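Local structure of caprin-2 (Danio rerio, 4OUS) at residues G43-F57 with N96-L110. The protein probably takes part in canonical Wnt signalling through its C1q domain, a trimer-forming, calcium-binding beta-sandwich of the C1q/TNF superfamily. The protein carries 1 engineered substitution. Residues are numbered along the deposited sequence; the frame is centred on the assembly and turned at random.
Sequences GRFTCPATGAYVFIF and NHAVLQLFQGDQVWL
With CG of Arg44 set anti to its carbonyl carbon (chi1 -66°) and the chain extended from CG to NE, the guanidinium runs alongside Trp109, whose ring is swung between its own backbone N and carbonyl carbon (chi1 52°). The two planes stack 28° apart, and Arg44 CZ stands 3.8 Å from the centroid of the five-membered ring of Trp109, a cation-pi contact over the face. Arg44 NH1 adds a short but bent, weak hydrogen bond to Gln107 OE1 (2.7 Å), while Gln107 NE2 donates, nearly in its amide plane, to Thr46 OG1 (3.2 Å). With an alanine in place of Arg44, the indole face under the guanidinium would probably lose its cationic cover, and Gln107 OE1 its weak N-H donor. Trp109 NE1 is held separately by the backbone O of Asn75.

Strands 44-46 and 107-110 pair antiparallel in one sheet of the C1q jelly-roll sandwich, 51-57 and 96-102 in the other. Their inward side chains form part of the core between the sheets: Val108 CG1 sits over the centre of the Phe55 ring, 3.7 Å from its centroid, and Leu102 CD1 meets the edge of that ring and reaches Tyr53 CD2 (3.6 Å). Phe57 is clasped between Leu110 CD2 over one face and Asn96 N over the other. At the strand ends the connections 47-50 and 103-106 lie together: Cys47 O accepts from Gly105 N and Thr50 OG1 from Gln104 N (3.1 Å). In the second subunit, the His97 side chain bonds Ser128 and His58, and the Val99 backbone, on the outer strand edge, Ser9 and Thr32. Aliphatic and aromatic contacts thus dominate between the sheets, leaving these polar bonds to the outer face, the loops and the subunit interface.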
# COMPACT_ATOMS: atom_id res chain seq x y z
N GLY A 43 19.26 -7.49 -0.18
CA GLY A 43 17.89 -7.04 -0.32
C GLY A 43 16.94 -8.15 -0.75
O GLY A 43 15.80 -7.86 -1.12
N ARG A 44 17.39 -9.40 -0.69
CA ARG A 44 16.58 -10.51 -1.17
C ARG A 44 15.88 -11.28 -0.06
O ARG A 44 16.48 -11.63 0.96
CB ARG A 44 17.43 -11.49 -1.99
CG ARG A 44 17.97 -10.90 -3.29
CD ARG A 44 18.92 -11.86 -4.00
NE ARG A 44 19.24 -11.38 -5.34
CZ ARG A 44 18.74 -11.91 -6.46
NH1 ARG A 44 17.92 -12.95 -6.40
NH2 ARG A 44 19.08 -11.41 -7.64
N PHE A 45 14.60 -11.54 -0.30
CA PHE A 45 13.83 -12.52 0.45
C PHE A 45 13.93 -13.87 -0.23
O PHE A 45 13.67 -13.97 -1.43
CB PHE A 45 12.36 -12.08 0.53
CG PHE A 45 11.46 -13.12 1.12
CD1 PHE A 45 11.41 -13.31 2.49
CD2 PHE A 45 10.65 -13.90 0.31
CE1 PHE A 45 10.57 -14.26 3.04
CE2 PHE A 45 9.81 -14.86 0.86
CZ PHE A 45 9.77 -15.03 2.23
N THR A 46 14.29 -14.91 0.51
CA THR A 46 14.31 -16.26 -0.04
C THR A 46 13.11 -17.04 0.48
O THR A 46 12.87 -17.10 1.69
CB THR A 46 15.61 -16.98 0.31
OG1 THR A 46 16.71 -16.24 -0.24
CG2 THR A 46 15.62 -18.38 -0.29
N CYS A 47 12.36 -17.64 -0.43
CA CYS A 47 11.21 -18.44 -0.06
C CYS A 47 11.63 -19.72 0.67
O CYS A 47 12.35 -20.53 0.09
CB CYS A 47 10.39 -18.79 -1.29
SG CYS A 47 9.01 -19.87 -0.97
N PRO A 48 11.17 -19.91 1.91
CA PRO A 48 11.54 -21.12 2.66
C PRO A 48 10.58 -22.29 2.44
O PRO A 48 10.89 -23.41 2.84
CB PRO A 48 11.47 -20.66 4.11
CG PRO A 48 10.35 -19.68 4.10
CD PRO A 48 10.45 -18.95 2.77
N ALA A 49 9.43 -22.02 1.85
CA ALA A 49 8.39 -23.02 1.70
C ALA A 49 7.43 -22.57 0.62
O ALA A 49 6.96 -21.43 0.62
CB ALA A 49 7.65 -23.23 3.02
N THR A 50 7.16 -23.47 -0.31
CA THR A 50 6.24 -23.18 -1.40
C THR A 50 4.92 -22.69 -0.83
O THR A 50 4.42 -23.23 0.16
CB THR A 50 6.07 -24.41 -2.28
OG1 THR A 50 7.34 -24.72 -2.87
CG2 THR A 50 5.05 -24.19 -3.38
N GLY A 51 4.38 -21.62 -1.41
CA GLY A 51 3.15 -21.04 -0.92
C GLY A 51 2.89 -19.68 -1.51
O GLY A 51 3.63 -19.21 -2.37
N ALA A 52 1.82 -19.04 -1.04
CA ALA A 52 1.43 -17.71 -1.49
C ALA A 52 1.95 -16.69 -0.48
O ALA A 52 1.76 -16.86 0.73
CB ALA A 52 -0.07 -17.60 -1.65
N TYR A 53 2.59 -15.65 -0.99
CA TYR A 53 3.23 -14.61 -0.19
C TYR A 53 2.76 -13.23 -0.64
O TYR A 53 2.56 -13.00 -1.84
CB TYR A 53 4.75 -14.69 -0.32
CG TYR A 53 5.37 -15.92 0.32
CD1 TYR A 53 6.04 -15.83 1.53
CD2 TYR A 53 5.28 -17.17 -0.29
CE1 TYR A 53 6.60 -16.95 2.13
CE2 TYR A 53 5.84 -18.30 0.31
CZ TYR A 53 6.50 -18.18 1.52
OH TYR A 53 7.07 -19.27 2.13
N VAL A 54 2.60 -12.31 0.31
CA VAL A 54 2.22 -10.93 0.04
C VAL A 54 3.44 -10.04 0.20
O VAL A 54 4.18 -10.18 1.17
CB VAL A 54 1.12 -10.48 1.02
CG1 VAL A 54 0.76 -9.02 0.79
CG2 VAL A 54 -0.10 -11.37 0.92
N PHE A 55 3.64 -9.13 -0.76
CA PHE A 55 4.72 -8.14 -0.70
C PHE A 55 4.16 -6.74 -0.86
O PHE A 55 3.22 -6.54 -1.62
CB PHE A 55 5.76 -8.40 -1.79
CG PHE A 55 6.42 -9.72 -1.65
CD1 PHE A 55 5.92 -10.84 -2.31
CD2 PHE A 55 7.49 -9.88 -0.79
CE1 PHE A 55 6.50 -12.08 -2.13
CE2 PHE A 55 8.07 -11.11 -0.61
CZ PHE A 55 7.58 -12.22 -1.28
N ILE A 56 4.75 -5.78 -0.16
CA ILE A 56 4.38 -4.38 -0.25
C ILE A 56 5.67 -3.55 -0.20
O ILE A 56 6.60 -3.89 0.54
CB ILE A 56 3.44 -3.94 0.91
CG1 ILE A 56 2.29 -4.93 1.13
CG2 ILE A 56 2.92 -2.52 0.68
CD1 ILE A 56 1.42 -4.59 2.33
N PHE A 57 5.74 -2.46 -0.96
CA PHE A 57 6.89 -1.57 -0.86
C PHE A 57 6.48 -0.13 -1.09
O PHE A 57 5.52 0.15 -1.81
CB PHE A 57 8.01 -1.98 -1.83
CG PHE A 57 7.66 -1.87 -3.29
CD1 PHE A 57 7.90 -0.68 -3.98
CD2 PHE A 57 7.14 -2.94 -3.99
CE1 PHE A 57 7.60 -0.57 -5.33
CE2 PHE A 57 6.84 -2.83 -5.34
CZ PHE A 57 7.08 -1.65 -6.00
N ASN A 96 4.04 -0.23 -4.71
CA ASN A 96 3.16 -1.24 -5.26
C ASN A 96 3.09 -2.42 -4.29
O ASN A 96 3.61 -2.35 -3.16
CB ASN A 96 3.61 -1.69 -6.66
CG ASN A 96 2.43 -2.02 -7.57
OD1 ASN A 96 1.40 -2.52 -7.10
ND2 ASN A 96 2.57 -1.76 -8.86
N HIS A 97 2.44 -3.48 -4.72
CA HIS A 97 2.21 -4.65 -3.90
C HIS A 97 2.03 -5.84 -4.84
O HIS A 97 1.79 -5.65 -6.04
CB HIS A 97 0.96 -4.47 -3.06
CG HIS A 97 -0.28 -4.63 -3.88
ND1 HIS A 97 -0.79 -3.63 -4.67
CD2 HIS A 97 -1.02 -5.73 -4.14
CE1 HIS A 97 -1.82 -4.10 -5.35
NE2 HIS A 97 -1.98 -5.37 -5.04
N ALA A 98 2.08 -7.05 -4.30
CA ALA A 98 1.72 -8.23 -5.09
C ALA A 98 1.41 -9.39 -4.16
O ALA A 98 1.90 -9.45 -3.04
CB ALA A 98 2.85 -8.61 -6.04
N VAL A 99 0.57 -10.30 -4.64
CA VAL A 99 0.42 -11.61 -4.01
C VAL A 99 0.96 -12.63 -5.00
O VAL A 99 0.43 -12.76 -6.10
CB VAL A 99 -1.03 -11.95 -3.63
CG1 VAL A 99 -1.06 -13.24 -2.82
CG2 VAL A 99 -1.66 -10.80 -2.86
N LEU A 100 2.02 -13.32 -4.61
CA LEU A 100 2.74 -14.20 -5.51
C LEU A 100 2.78 -15.63 -5.02
O LEU A 100 2.95 -15.89 -3.83
CB LEU A 100 4.18 -13.73 -5.69
CG LEU A 100 4.41 -12.31 -6.19
CD1 LEU A 100 5.90 -12.03 -6.26
CD2 LEU A 100 3.75 -12.08 -7.54
N GLN A 101 2.64 -16.56 -5.96
CA GLN A 101 2.89 -17.97 -5.71
C GLN A 101 4.38 -18.22 -5.84
O GLN A 101 4.94 -18.08 -6.93
CB GLN A 101 2.11 -18.83 -6.71
CG GLN A 101 2.36 -20.32 -6.57
CD GLN A 101 1.78 -20.88 -5.29
OE1 GLN A 101 0.63 -20.63 -4.95
NE2 GLN A 101 2.59 -21.64 -4.56
N LEU A 102 5.02 -18.60 -4.74
CA LEU A 102 6.46 -18.85 -4.74
C LEU A 102 6.75 -20.32 -4.53
O LEU A 102 5.97 -21.04 -3.90
CB LEU A 102 7.17 -18.04 -3.66
CG LEU A 102 7.02 -16.52 -3.72
CD1 LEU A 102 7.80 -15.90 -2.57
CD2 LEU A 102 7.48 -15.96 -5.05
N PHE A 103 7.89 -20.76 -5.04
CA PHE A 103 8.42 -22.08 -4.77
C PHE A 103 9.62 -21.94 -3.87
O PHE A 103 10.33 -20.94 -3.94
CB PHE A 103 8.80 -22.79 -6.06
CG PHE A 103 7.63 -23.10 -6.92
CD1 PHE A 103 7.01 -24.33 -6.85
CD2 PHE A 103 7.13 -22.15 -7.80
CE1 PHE A 103 5.92 -24.62 -7.64
CE2 PHE A 103 6.04 -22.43 -8.60
CZ PHE A 103 5.43 -23.67 -8.52
N GLN A 104 9.86 -22.94 -3.03
CA GLN A 104 11.01 -22.92 -2.14
C GLN A 104 12.27 -22.60 -2.93
O GLN A 104 12.54 -23.19 -3.98
CB GLN A 104 11.16 -24.25 -1.41
CG GLN A 104 12.29 -24.24 -0.39
CD GLN A 104 12.37 -25.51 0.42
OE1 GLN A 104 11.46 -26.34 0.39
NE2 GLN A 104 13.47 -25.68 1.15
N GLY A 105 13.03 -21.62 -2.44
CA GLY A 105 14.25 -21.21 -3.09
C GLY A 105 14.12 -19.99 -3.98
O GLY A 105 15.11 -19.34 -4.29
N ASP A 106 12.89 -19.67 -4.41
CA ASP A 106 12.66 -18.44 -5.16
C ASP A 106 13.12 -17.23 -4.35
O ASP A 106 13.03 -17.22 -3.12
CB ASP A 106 11.18 -18.26 -5.50
CG ASP A 106 10.72 -19.12 -6.64
OD1 ASP A 106 11.56 -19.73 -7.34
OD2 ASP A 106 9.49 -19.18 -6.86
N GLN A 107 13.59 -16.21 -5.05
CA GLN A 107 14.00 -14.98 -4.39
C GLN A 107 13.20 -13.79 -4.87
O GLN A 107 12.94 -13.64 -6.07
CB GLN A 107 15.49 -14.76 -4.58
CG GLN A 107 16.31 -15.80 -3.83
CD GLN A 107 17.80 -15.54 -3.90
OE1 GLN A 107 18.32 -15.19 -4.96
NE2 GLN A 107 18.49 -15.73 -2.79
N VAL A 108 12.78 -12.95 -3.93
CA VAL A 108 11.99 -11.77 -4.25
C VAL A 108 12.76 -10.56 -3.74
O VAL A 108 13.29 -10.58 -2.62
CB VAL A 108 10.58 -11.86 -3.64
CG1 VAL A 108 9.80 -10.58 -3.90
CG2 VAL A 108 9.83 -13.06 -4.20
N TRP A 109 12.86 -9.52 -4.56
CA TRP A 109 13.73 -8.40 -4.27
C TRP A 109 13.27 -7.19 -5.06
O TRP A 109 12.49 -7.32 -6.01
CB TRP A 109 15.20 -8.74 -4.59
CG TRP A 109 15.45 -9.30 -5.97
CD1 TRP A 109 15.15 -10.55 -6.42
CD2 TRP A 109 16.10 -8.63 -7.06
NE1 TRP A 109 15.55 -10.70 -7.72
CE2 TRP A 109 16.14 -9.53 -8.14
CE3 TRP A 109 16.64 -7.35 -7.23
CZ2 TRP A 109 16.70 -9.20 -9.37
CZ3 TRP A 109 17.20 -7.02 -8.45
CH2 TRP A 109 17.23 -7.94 -9.51
N LEU A 110 13.74 -6.01 -4.66
CA LEU A 110 13.43 -4.78 -5.39
C LEU A 110 14.63 -4.32 -6.19
O LEU A 110 15.76 -4.30 -5.71
CB LEU A 110 13.00 -3.67 -4.44
CG LEU A 110 11.75 -3.91 -3.60
CD1 LEU A 110 11.48 -2.71 -2.72
CD2 LEU A 110 10.55 -4.22 -4.46
O HOH W 1 15.23 -5.49 -2.36
O HOH W 2 8.34 -26.23 0.12